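Local atomic coordinates of calcium uptake protein 2, mitochondrial (Homo sapiens, PDB entry 6LB7), a protein that probably regulates calcium entry into mitochondria through the uniporter complex, sensing calcium with EF-hands. Residues H247-L252 / G313-R318; I187-F192 / E241-C246; T92-P97 / E181-E186. One frame throughout, in Å; residues are numbered along the deposited sequence.

Contact 1 of 3, residues H247-L252 / G313-R318; sequences HFTTHL and GVLKNR
The junction between helices 239-249 and 252-264 packs here on helix 308-320, through a leucine that pushes across the gap. L252 opens the second helix, with H251 at its N-cap; helix 308-320, with helix 288-298, forms what is probably the last EF-hand of the chain. Where the backbones come nearest, the CA atoms of T249 and L315 lie 6.9 Å apart.

The tight part is the leucine pair. Both L252 and L315 have CG anti to the carbonyl carbon and beside the backbone N, and the two side chains cross obliquely. Their tips press together, L252 CD2 lying 3.5 Å from L315 CD1, closer than usual for two carbons. The other branch of L252 lies against the base of its partner, with its CD1 3.7 Å from L315 CB. L315 CD1 also meets the ring of F248, which crosses it at about a right angle; F248 CE2 is 3.8 Å from L315 CD1. CG of F248 is roughly anti to the backbone N (chi1 152°), beside the carbonyl carbon, which turns the ring toward L315. M319, one turn further along, extends the apolar packing by touching both T249 and L252.

T249 makes a looser but still buried contact, its CG2 4.2 Å from L315 CD2. The solvent side belongs to exposed K316, whose aliphatic stem merely skirts L252; between side chains, L252 CD1 is 4.5 Å from K316 CG.

No hydrogen bond crosses the gap. The two threonine hydroxyls are met locally: T250 OG1 donates to H247 O at 2.7 Å, and T249 OG1 bonds to C246 O. Between these two segments the contact is therefore apolar, and polar ties of helix 308-320, such as R318 to E191, lie elsewhere.

Contact 2 of 3, residues I187-F192 / E241-C246; sequences IQEMEF and EFKSFC
With CG anti to the backbone N (chi1 -179° in F192, 178° in F242), each phenylalanine swings beside its carbonyl carbon, while Q188, E189 and K243 have CG beside the backbone N and run on extended. These torsions close a crossing of two helices: the long helix 173-196 and helix 239-249, probably the exit helix of a degenerate EF-hand. The segment axes cross at 124°, 10.1 Å apart.

The F192 and F242 side chains slide past each other in opposite directions, their rings oblique, with F192 CD2 3.7 Å from F242 CB. The edge of the F242 ring faces the backbone, CE1 lying 3.5 Å from Q188 O, and W210 meets the same ring edge-to-face. Q188 reaches across the gap with its amide: NE2 sits 3.5 Å from C246 CB, and OE1 lies over the stem of K243. Water 1 weakly links Q188 NE2 to C246 O.

At the margin K243 stretches to the carboxylate of E189, whose OE1 is also salt-bridged to R74, which should help to keep it charged. The bridge is 2.9 Å long, from K243 NZ to the anti lone pair of E189 OE2.

Contact 3 of 3, residues T92-P97 / E181-E186; sequences TILTKP and ENLQTE
Q184, L94 and L183 carry most of this contact, one through its polar amide and two as its greasy neighbours. L94 and Q184 also mark the closest approach of the backbones, their CA atoms 5.7 Å apart.

Q184 has CG anti to the carbonyl carbon (chi1 -62°) and runs extended, so its amide enters the turn that follows helix 84-94. There NE2 donates twice, to two backbone carbonyls. One bond goes to K96 O at 2.8 Å and is fairly straight, 161° at the hydrogen; the other runs from Q184 NE2 to a lone pair of I93 O at 3.0 Å and is more bent, 149°. Both acceptors lie in or close to the amide plane, so the two bonds fix the rotation of the flat group. I93 O also receives K96 N, and thus serves the turn and the glutamine together. On the far side of the amide, water 2 donates to Q184 OE1 at 2.7 Å.

The leucines cross at about a right angle. L94 sends its CD2 branch to L183 CG, 3.7 Å away, and L183 CD2 is 3.8 Å from I93 CG2, on the residue before L94. L183 gets there with CG anti to the backbone N, and F33 packs on it from helix 30-38. K96 turns its amine elsewhere, to a polar side chain of another protein chain.

F101 of helix 99-108 touches both Q184 and K96. That helix leads into the calcium loop of D109, D111, N113, M115 and E120, so the turn held by Q184 lies just ahead of a calcium-loaded EF-hand, a helix-loop-helix.

Helix 173-196 is the common element of contacts 2 and 3, and helix 239-249 that of contacts 1 and 2. The centres of contacts 2 and 3 lie about 11 Å apart, and I187 CG1 touches L94 CD2 at 3.5 Å between them. Contacts 1 and 2, about 13 Å apart between centres, are joined by a salt bridge of 3.1 Å from R318 NH2 to E191 OE2. Contact 1 meets contact 3 where H251 CE1 packs on P97 CB at 3.5 Å. Contact 3 ties the turn ahead of the calcium-binding EF-hand to helix 173-196, contact 2 carries that helix onto helix 239-249, and contact 1 continues to helix 308-320; none includes a calcium ligand.

Contact 1 of 3, residues H247-L252 / G313-R318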
loop_
_atom_site.group_PDB
_atom_site.type_symbol
_atom_site.label_atom_id
_atom_site.label_comp_id
_atom_site.label_asym_id
_atom_site.label_seq_id
_atom_site.Cartn_x
_atom_site.Cartn_y
_atom_site.Cartn_z
ATOM N N HIS B 247 -7.259 2.587 -17.213
ATOM C CA HIS B 247 -5.954 2.690 -16.555
ATOM C C HIS B 247 -6.052 3.481 -15.252
ATOM O O HIS B 247 -5.398 3.138 -14.257
ATOM C CB HIS B 247 -4.940 3.351 -17.493
ATOM C CG HIS B 247 -4.538 2.485 -18.639
ATOM N ND1 HIS B 247 -4.299 2.980 -19.904
ATOM C CD2 HIS B 247 -4.326 1.149 -18.711
ATOM C CE1 HIS B 247 -3.957 1.986 -20.705
ATOM N NE2 HIS B 247 -3.974 0.865 -20.007
ATOM N N PHE B 248 -6.866 4.549 -15.241
ATOM C CA PHE B 248 -7.071 5.317 -14.015
ATOM C C PHE B 248 -7.686 4.469 -12.896
ATOM O O PHE B 248 -7.374 4.677 -11.715
ATOM C CB PHE B 248 -7.932 6.556 -14.320
ATOM C CG PHE B 248 -8.749 7.049 -13.140
ATOM C CD1 PHE B 248 -8.186 7.894 -12.198
ATOM C CD2 PHE B 248 -10.087 6.680 -12.994
ATOM C CE1 PHE B 248 -8.934 8.351 -11.102
ATOM C CE2 PHE B 248 -10.841 7.139 -11.912
ATOM C CZ PHE B 248 -10.253 7.984 -10.965
ATOM N N THR B 249 -8.543 3.504 -13.228
ATOM C CA THR B 249 -9.123 2.686 -12.164
ATOM C C THR B 249 -8.077 1.820 -11.451
ATOM O O THR B 249 -8.349 1.341 -10.351
ATOM C CB THR B 249 -10.240 1.781 -12.699
ATOM O OG1 THR B 249 -9.674 0.776 -13.557
ATOM C CG2 THR B 249 -11.290 2.607 -13.469
ATOM N N THR B 250 -6.893 1.605 -12.034
ATOM C CA THR B 250 -5.876 0.821 -11.334
ATOM C C THR B 250 -5.035 1.669 -10.386
ATOM O O THR B 250 -4.193 1.118 -9.670
ATOM C CB THR B 250 -4.953 0.070 -12.316
ATOM O OG1 THR B 250 -4.209 0.997 -13.110
ATOM C CG2 THR B 250 -5.756 -0.852 -13.248
ATOM N N HIS B 251 -5.276 2.983 -10.336
ATOM C CA HIS B 251 -4.604 3.892 -9.412
ATOM C C HIS B 251 -5.546 4.430 -8.345
ATOM O O HIS B 251 -5.397 5.569 -7.902
ATOM C CB HIS B 251 -3.965 5.047 -10.172
ATOM C CG HIS B 251 -2.907 4.612 -11.122
ATOM N ND1 HIS B 251 -1.585 4.506 -10.757
ATOM C CD2 HIS B 251 -2.979 4.199 -12.408
ATOM C CE1 HIS B 251 -0.880 4.088 -11.793
ATOM N NE2 HIS B 251 -1.701 3.895 -12.807
ATOM N N LEU B 252 -6.523 3.623 -7.930
ATOM C CA LEU B 252 -7.543 4.079 -6.989
ATOM C C LEU B 252 -6.991 4.323 -5.597
ATOM O O LEU B 252 -7.602 5.068 -4.821
ATOM C CB LEU B 252 -8.665 3.056 -6.865
ATOM C CG LEU B 252 -9.580 2.887 -8.069
ATOM C CD1 LEU B 252 -10.795 2.035 -7.706
ATOM C CD2 LEU B 252 -9.973 4.242 -8.594
ATOM N N GLY B 313 -17.021 4.105 -4.439
ATOM C CA GLY B 313 -17.688 2.837 -4.222
ATOM C C GLY B 313 -17.984 2.095 -5.512
ATOM O O GLY B 313 -17.736 0.889 -5.614
ATOM N N VAL B 314 -18.524 2.800 -6.514
ATOM C CA VAL B 314 -18.812 2.167 -7.804
ATOM C C VAL B 314 -17.521 1.705 -8.481
ATOM O O VAL B 314 -17.471 0.626 -9.086
ATOM C CB VAL B 314 -19.621 3.132 -8.695
ATOM C CG1 VAL B 314 -19.720 2.611 -10.142
ATOM C CG2 VAL B 314 -21.025 3.362 -8.110
ATOM N N LEU B 315 -16.468 2.517 -8.400
ATOM C CA LEU B 315 -15.174 2.127 -8.943
ATOM C C LEU B 315 -14.676 0.853 -8.291
ATOM O O LEU B 315 -14.129 -0.031 -8.966
ATOM C CB LEU B 315 -14.153 3.252 -8.736
ATOM C CG LEU B 315 -14.319 4.488 -9.615
ATOM C CD1 LEU B 315 -13.143 5.423 -9.418
ATOM C CD2 LEU B 315 -14.444 4.075 -11.063
ATOM N N LYS B 316 -14.850 0.743 -6.970
ATOM C CA LYS B 316 -14.477 -0.484 -6.283
ATOM C C LYS B 316 -15.376 -1.645 -6.685
ATOM O O LYS B 316 -14.892 -2.773 -6.786
ATOM C CB LYS B 316 -14.476 -0.261 -4.770
ATOM C CG LYS B 316 -13.251 0.530 -4.280
ATOM C CD LYS B 316 -13.237 0.692 -2.761
ATOM C CE LYS B 316 -13.731 2.073 -2.330
ATOM N NZ LYS B 316 -14.702 2.054 -1.187
ATOM N N ASN B 317 -16.666 -1.407 -6.950
ATOM C CA ASN B 317 -17.472 -2.459 -7.575
ATOM C C ASN B 317 -16.820 -2.931 -8.879
ATOM O O ASN B 317 -16.722 -4.135 -9.131
ATOM C CB ASN B 317 -18.907 -1.985 -7.868
ATOM C CG ASN B 317 -19.695 -1.551 -6.614
ATOM O OD1 ASN B 317 -20.560 -0.680 -6.705
ATOM N ND2 ASN B 317 -19.422 -2.174 -5.470
ATOM N N ARG B 318 -16.409 -1.988 -9.745
ATOM C CA ARG B 318 -15.803 -2.360 -11.028
ATOM C C ARG B 318 -14.581 -3.240 -10.812
ATOM O O ARG B 318 -14.486 -4.340 -11.364
ATOM C CB ARG B 318 -15.388 -1.125 -11.831
ATOM C CG ARG B 318 -16.449 -0.400 -12.675
ATOM C CD ARG B 318 -17.053 -1.205 -13.843
ATOM N NE ARG B 318 -16.218 -2.256 -14.402
ATOM C CZ ARG B 318 -16.627 -3.139 -15.316
ATOM N NH1 ARG B 318 -17.872 -3.107 -15.795
ATOM N NH2 ARG B 318 -15.783 -4.073 -15.755
#

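Contact 2 of 3, residues I187-F192 / E241-C246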
loop_
_atom_site.group_PDB
_atom_site.type_symbol
_atom_site.label_atom_id
_atom_site.label_comp_id
_atom_site.label_asym_id
_atom_site.label_seq_id
_atom_site.Cartn_x
_atom_site.Cartn_y
_atom_site.Cartn_z
ATOM N N ILE B 187 -8.887 -7.069 -22.245
ATOM C CA ILE B 187 -10.140 -6.899 -21.492
ATOM C C ILE B 187 -10.772 -5.553 -21.814
ATOM O O ILE B 187 -11.996 -5.444 -21.946
ATOM C CB ILE B 187 -9.921 -7.022 -19.968
ATOM C CG1 ILE B 187 -9.305 -8.373 -19.576
ATOM C CG2 ILE B 187 -11.272 -6.768 -19.200
ATOM C CD1 ILE B 187 -9.920 -9.541 -20.256
ATOM N N GLN B 188 -9.956 -4.494 -21.876
ATOM C CA GLN B 188 -10.606 -3.222 -22.168
ATOM C C GLN B 188 -11.167 -3.206 -23.586
ATOM O O GLN B 188 -12.296 -2.757 -23.819
ATOM C CB GLN B 188 -9.630 -2.048 -21.965
ATOM C CG GLN B 188 -9.020 -1.899 -20.552
ATOM C CD GLN B 188 -7.634 -1.260 -20.561
ATOM O OE1 GLN B 188 -7.113 -0.942 -21.555
ATOM N NE2 GLN B 188 -7.047 -1.072 -19.446
ATOM N N GLU B 189 -10.498 -3.784 -24.585
ATOM C CA GLU B 189 -11.075 -3.750 -25.928
ATOM C C GLU B 189 -12.331 -4.600 -26.001
ATOM O O GLU B 189 -13.301 -4.245 -26.680
ATOM C CB GLU B 189 -10.039 -4.222 -26.961
ATOM C CG GLU B 189 -8.907 -3.214 -27.172
ATOM C CD GLU B 189 -7.840 -3.688 -28.137
ATOM O OE1 GLU B 189 -7.906 -4.837 -28.607
ATOM O OE2 GLU B 189 -6.926 -2.889 -28.411
ATOM N N MET B 190 -12.338 -5.731 -25.310
ATOM C CA MET B 190 -13.515 -6.589 -25.373
ATOM C C MET B 190 -14.702 -5.949 -24.663
ATOM O O MET B 190 -15.825 -5.958 -25.178
ATOM C CB MET B 190 -13.176 -7.939 -24.772
ATOM C CG MET B 190 -14.243 -8.949 -24.939
ATOM S SD MET B 190 -13.554 -10.560 -24.539
ATOM C CE MET B 190 -14.726 -11.588 -25.404
ATOM N N GLU B 191 -14.471 -5.379 -23.475
ATOM C CA GLU B 191 -15.548 -4.681 -22.780
ATOM C C GLU B 191 -16.015 -3.459 -23.565
ATOM O O GLU B 191 -17.211 -3.167 -23.610
ATOM C CB GLU B 191 -15.099 -4.283 -21.372
ATOM C CG GLU B 191 -14.938 -5.500 -20.464
ATOM C CD GLU B 191 -14.774 -5.140 -19.004
ATOM O OE1 GLU B 191 -14.162 -4.085 -18.698
ATOM O OE2 GLU B 191 -15.281 -5.911 -18.160
ATOM N N PHE B 192 -15.097 -2.740 -24.201
ATOM C CA PHE B 192 -15.517 -1.598 -25.004
ATOM C C PHE B 192 -16.562 -2.003 -26.037
ATOM O O PHE B 192 -17.617 -1.383 -26.137
ATOM C CB PHE B 192 -14.328 -0.970 -25.712
ATOM C CG PHE B 192 -14.699 0.239 -26.535
ATOM C CD1 PHE B 192 -14.992 0.117 -27.889
ATOM C CD2 PHE B 192 -14.774 1.494 -25.941
ATOM C CE1 PHE B 192 -15.341 1.235 -28.641
ATOM C CE2 PHE B 192 -15.107 2.608 -26.681
ATOM C CZ PHE B 192 -15.393 2.482 -28.033
ATOM N N GLU B 241 -10.027 6.898 -25.247
ATOM C CA GLU B 241 -10.521 7.574 -24.054
ATOM C C GLU B 241 -11.013 6.563 -23.026
ATOM O O GLU B 241 -10.824 6.751 -21.818
ATOM C CB GLU B 241 -11.629 8.568 -24.428
ATOM C CG GLU B 241 -11.121 9.722 -25.299
ATOM C CD GLU B 241 -12.233 10.588 -25.906
ATOM O OE1 GLU B 241 -13.395 10.123 -26.025
ATOM O OE2 GLU B 241 -11.932 11.739 -26.281
ATOM N N PHE B 242 -11.651 5.483 -23.484
ATOM C CA PHE B 242 -12.085 4.448 -22.561
ATOM C C PHE B 242 -10.888 3.784 -21.903
ATOM O O PHE B 242 -10.882 3.570 -20.683
ATOM C CB PHE B 242 -12.950 3.421 -23.300
ATOM C CG PHE B 242 -13.409 2.285 -22.444
ATOM C CD1 PHE B 242 -12.909 1.013 -22.650
ATOM C CD2 PHE B 242 -14.362 2.487 -21.443
ATOM C CE1 PHE B 242 -13.339 -0.045 -21.887
ATOM C CE2 PHE B 242 -14.802 1.426 -20.660
ATOM C CZ PHE B 242 -14.296 0.161 -20.875
ATOM N N LYS B 243 -9.855 3.460 -22.691
ATOM C CA LYS B 243 -8.662 2.827 -22.132
ATOM C C LYS B 243 -8.024 3.699 -21.056
ATOM O O LYS B 243 -7.556 3.184 -20.032
ATOM C CB LYS B 243 -7.633 2.524 -23.236
ATOM C CG LYS B 243 -8.012 1.380 -24.155
ATOM C CD LYS B 243 -6.995 1.204 -25.308
ATOM C CE LYS B 243 -7.330 -0.037 -26.102
ATOM N NZ LYS B 243 -6.392 -0.321 -27.216
ATOM N N SER B 244 -8.003 5.018 -21.262
ATOM C CA SER B 244 -7.408 5.914 -20.266
ATOM C C SER B 244 -8.166 5.855 -18.951
ATOM O O SER B 244 -7.551 5.861 -17.881
ATOM C CB SER B 244 -7.380 7.360 -20.765
ATOM O OG SER B 244 -6.622 7.422 -21.950
ATOM N N PHE B 245 -9.502 5.826 -19.009
ATOM C CA PHE B 245 -10.264 5.678 -17.778
ATOM C C PHE B 245 -9.968 4.354 -17.106
ATOM O O PHE B 245 -9.835 4.297 -15.877
ATOM C CB PHE B 245 -11.765 5.791 -18.014
ATOM C CG PHE B 245 -12.546 5.852 -16.736
ATOM C CD1 PHE B 245 -12.725 7.069 -16.084
ATOM C CD2 PHE B 245 -13.063 4.688 -16.157
ATOM C CE1 PHE B 245 -13.430 7.135 -14.893
ATOM C CE2 PHE B 245 -13.769 4.735 -14.957
ATOM C CZ PHE B 245 -13.948 5.976 -14.320
ATOM N N CYS B 246 -9.900 3.268 -17.883
ATOM C CA CYS B 246 -9.625 1.974 -17.269
ATOM C C CYS B 246 -8.261 1.965 -16.595
ATOM O O CYS B 246 -8.098 1.365 -15.528
ATOM C CB CYS B 246 -9.737 0.840 -18.298
ATOM S SG CYS B 246 -11.414 0.593 -18.923
HETATM O O HOH W 1 -6.608 -1.202 -16.744
#

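Contact 3 of 3, residues T92-P97 / E181-E186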
loop_
_atom_site.group_PDB
_atom_site.type_symbol
_atom_site.label_atom_id
_atom_site.label_comp_id
_atom_site.label_asym_id
_atom_site.label_seq_id
_atom_site.Cartn_x
_atom_site.Cartn_y
_atom_site.Cartn_z
ATOM N N THR B 92 -5.375 -11.161 -10.500
ATOM C CA THR B 92 -4.598 -10.150 -9.775
ATOM C C THR B 92 -3.938 -9.175 -10.739
ATOM O O THR B 92 -3.828 -7.977 -10.441
ATOM C CB THR B 92 -3.537 -10.790 -8.864
ATOM O OG1 THR B 92 -2.531 -11.447 -9.637
ATOM C CG2 THR B 92 -4.159 -11.799 -7.926
ATOM N N ILE B 93 -3.534 -9.659 -11.914
ATOM C CA ILE B 93 -2.828 -8.801 -12.858
ATOM C C ILE B 93 -3.751 -7.702 -13.364
ATOM O O ILE B 93 -3.338 -6.545 -13.490
ATOM C CB ILE B 93 -2.249 -9.643 -14.014
ATOM C CG1 ILE B 93 -1.187 -10.615 -13.492
ATOM C CG2 ILE B 93 -1.717 -8.733 -15.137
ATOM C CD1 ILE B 93 -0.049 -9.967 -12.644
ATOM N N LEU B 94 -5.026 -8.037 -13.622
ATOM C CA LEU B 94 -5.985 -7.065 -14.147
ATOM C C LEU B 94 -6.162 -5.852 -13.243
ATOM O O LEU B 94 -6.548 -4.783 -13.730
ATOM C CB LEU B 94 -7.351 -7.735 -14.363
ATOM C CG LEU B 94 -7.454 -8.721 -15.522
ATOM C CD1 LEU B 94 -8.857 -9.318 -15.562
ATOM C CD2 LEU B 94 -7.149 -8.017 -16.827
ATOM N N THR B 95 -5.898 -5.987 -11.945
ATOM C CA THR B 95 -6.033 -4.871 -11.010
ATOM C C THR B 95 -4.771 -4.027 -10.881
ATOM O O THR B 95 -4.826 -2.956 -10.274
ATOM C CB THR B 95 -6.404 -5.384 -9.603
ATOM O OG1 THR B 95 -5.329 -6.184 -9.091
ATOM C CG2 THR B 95 -7.660 -6.223 -9.645
ATOM N N LYS B 96 -3.665 -4.458 -11.422
ATOM C CA LYS B 96 -2.420 -3.769 -11.098
ATOM C C LYS B 96 -2.219 -2.534 -11.971
ATOM O O LYS B 96 -2.431 -2.589 -13.180
ATOM C CB LYS B 96 -1.218 -4.694 -11.298
ATOM C CG LYS B 96 -1.264 -5.985 -10.507
ATOM C CD LYS B 96 -1.017 -5.728 -9.052
ATOM C CE LYS B 96 -0.722 -7.031 -8.303
ATOM N NZ LYS B 96 -0.648 -6.736 -6.843
ATOM N N PRO B 97 -1.739 -1.441 -11.393
ATOM C CA PRO B 97 -1.098 -0.406 -12.206
ATOM C C PRO B 97 0.117 -0.982 -12.916
ATOM O O PRO B 97 0.630 -2.047 -12.564
ATOM C CB PRO B 97 -0.693 0.657 -11.175
ATOM C CG PRO B 97 -0.468 -0.136 -9.900
ATOM C CD PRO B 97 -1.517 -1.244 -9.946
ATOM N N GLU B 181 0.492 -6.209 -20.034
ATOM C CA GLU B 181 -0.083 -5.053 -20.721
ATOM C C GLU B 181 -1.150 -5.493 -21.717
ATOM O O GLU B 181 -2.206 -4.870 -21.826
ATOM C CB GLU B 181 1.005 -4.261 -21.458
ATOM C CG GLU B 181 2.055 -3.551 -20.577
ATOM C CD GLU B 181 3.283 -3.090 -21.387
ATOM O OE1 GLU B 181 4.119 -2.321 -20.847
ATOM O OE2 GLU B 181 3.425 -3.521 -22.554
ATOM N N ASN B 182 -0.872 -6.554 -22.475
ATOM C CA ASN B 182 -1.804 -6.995 -23.502
ATOM C C ASN B 182 -3.044 -7.646 -22.896
ATOM O O ASN B 182 -4.126 -7.583 -23.494
ATOM C CB ASN B 182 -1.101 -7.957 -24.457
ATOM C CG ASN B 182 -0.234 -7.220 -25.508
ATOM O OD1 ASN B 182 -0.487 -6.063 -25.829
ATOM N ND2 ASN B 182 0.784 -7.902 -26.031
ATOM N N LEU B 183 -2.901 -8.310 -21.749
ATOM C CA LEU B 183 -4.072 -8.834 -21.041
ATOM C C LEU B 183 -5.014 -7.703 -20.640
ATOM O O LEU B 183 -6.220 -7.753 -20.930
ATOM C CB LEU B 183 -3.626 -9.631 -19.812
ATOM C CG LEU B 183 -4.723 -10.018 -18.823
ATOM C CD1 LEU B 183 -5.649 -11.051 -19.468
ATOM C CD2 LEU B 183 -4.115 -10.538 -17.526
ATOM N N GLN B 184 -4.480 -6.666 -19.983
ATOM C CA GLN B 184 -5.312 -5.513 -19.628
ATOM C C GLN B 184 -5.917 -4.866 -20.875
ATOM O O GLN B 184 -7.116 -4.570 -20.915
ATOM C CB GLN B 184 -4.504 -4.497 -18.822
ATOM C CG GLN B 184 -3.975 -5.005 -17.485
ATOM C CD GLN B 184 -3.427 -3.889 -16.624
ATOM O OE1 GLN B 184 -3.117 -2.809 -17.123
ATOM N NE2 GLN B 184 -3.318 -4.137 -15.314
ATOM N N THR B 185 -5.106 -4.656 -21.917
ATOM C CA THR B 185 -5.638 -4.095 -23.160
ATOM C C THR B 185 -6.756 -4.961 -23.737
ATOM O O THR B 185 -7.794 -4.447 -24.180
ATOM C CB THR B 185 -4.515 -3.933 -24.186
ATOM O OG1 THR B 185 -3.518 -3.066 -23.655
ATOM C CG2 THR B 185 -5.056 -3.319 -25.474
ATOM N N GLU B 186 -6.563 -6.280 -23.745
ATOM C CA GLU B 186 -7.567 -7.157 -24.330
ATOM C C GLU B 186 -8.903 -7.070 -23.587
ATOM O O GLU B 186 -9.959 -6.990 -24.229
ATOM C CB GLU B 186 -7.054 -8.600 -24.372
ATOM C CG GLU B 186 -8.096 -9.570 -24.898
ATOM C CD GLU B 186 -7.484 -10.792 -25.586
ATOM O OE1 GLU B 186 -6.470 -11.350 -25.117
ATOM O OE2 GLU B 186 -8.030 -11.200 -26.615
HETATM O O HOH W 2 -3.417 -0.457 -15.750
#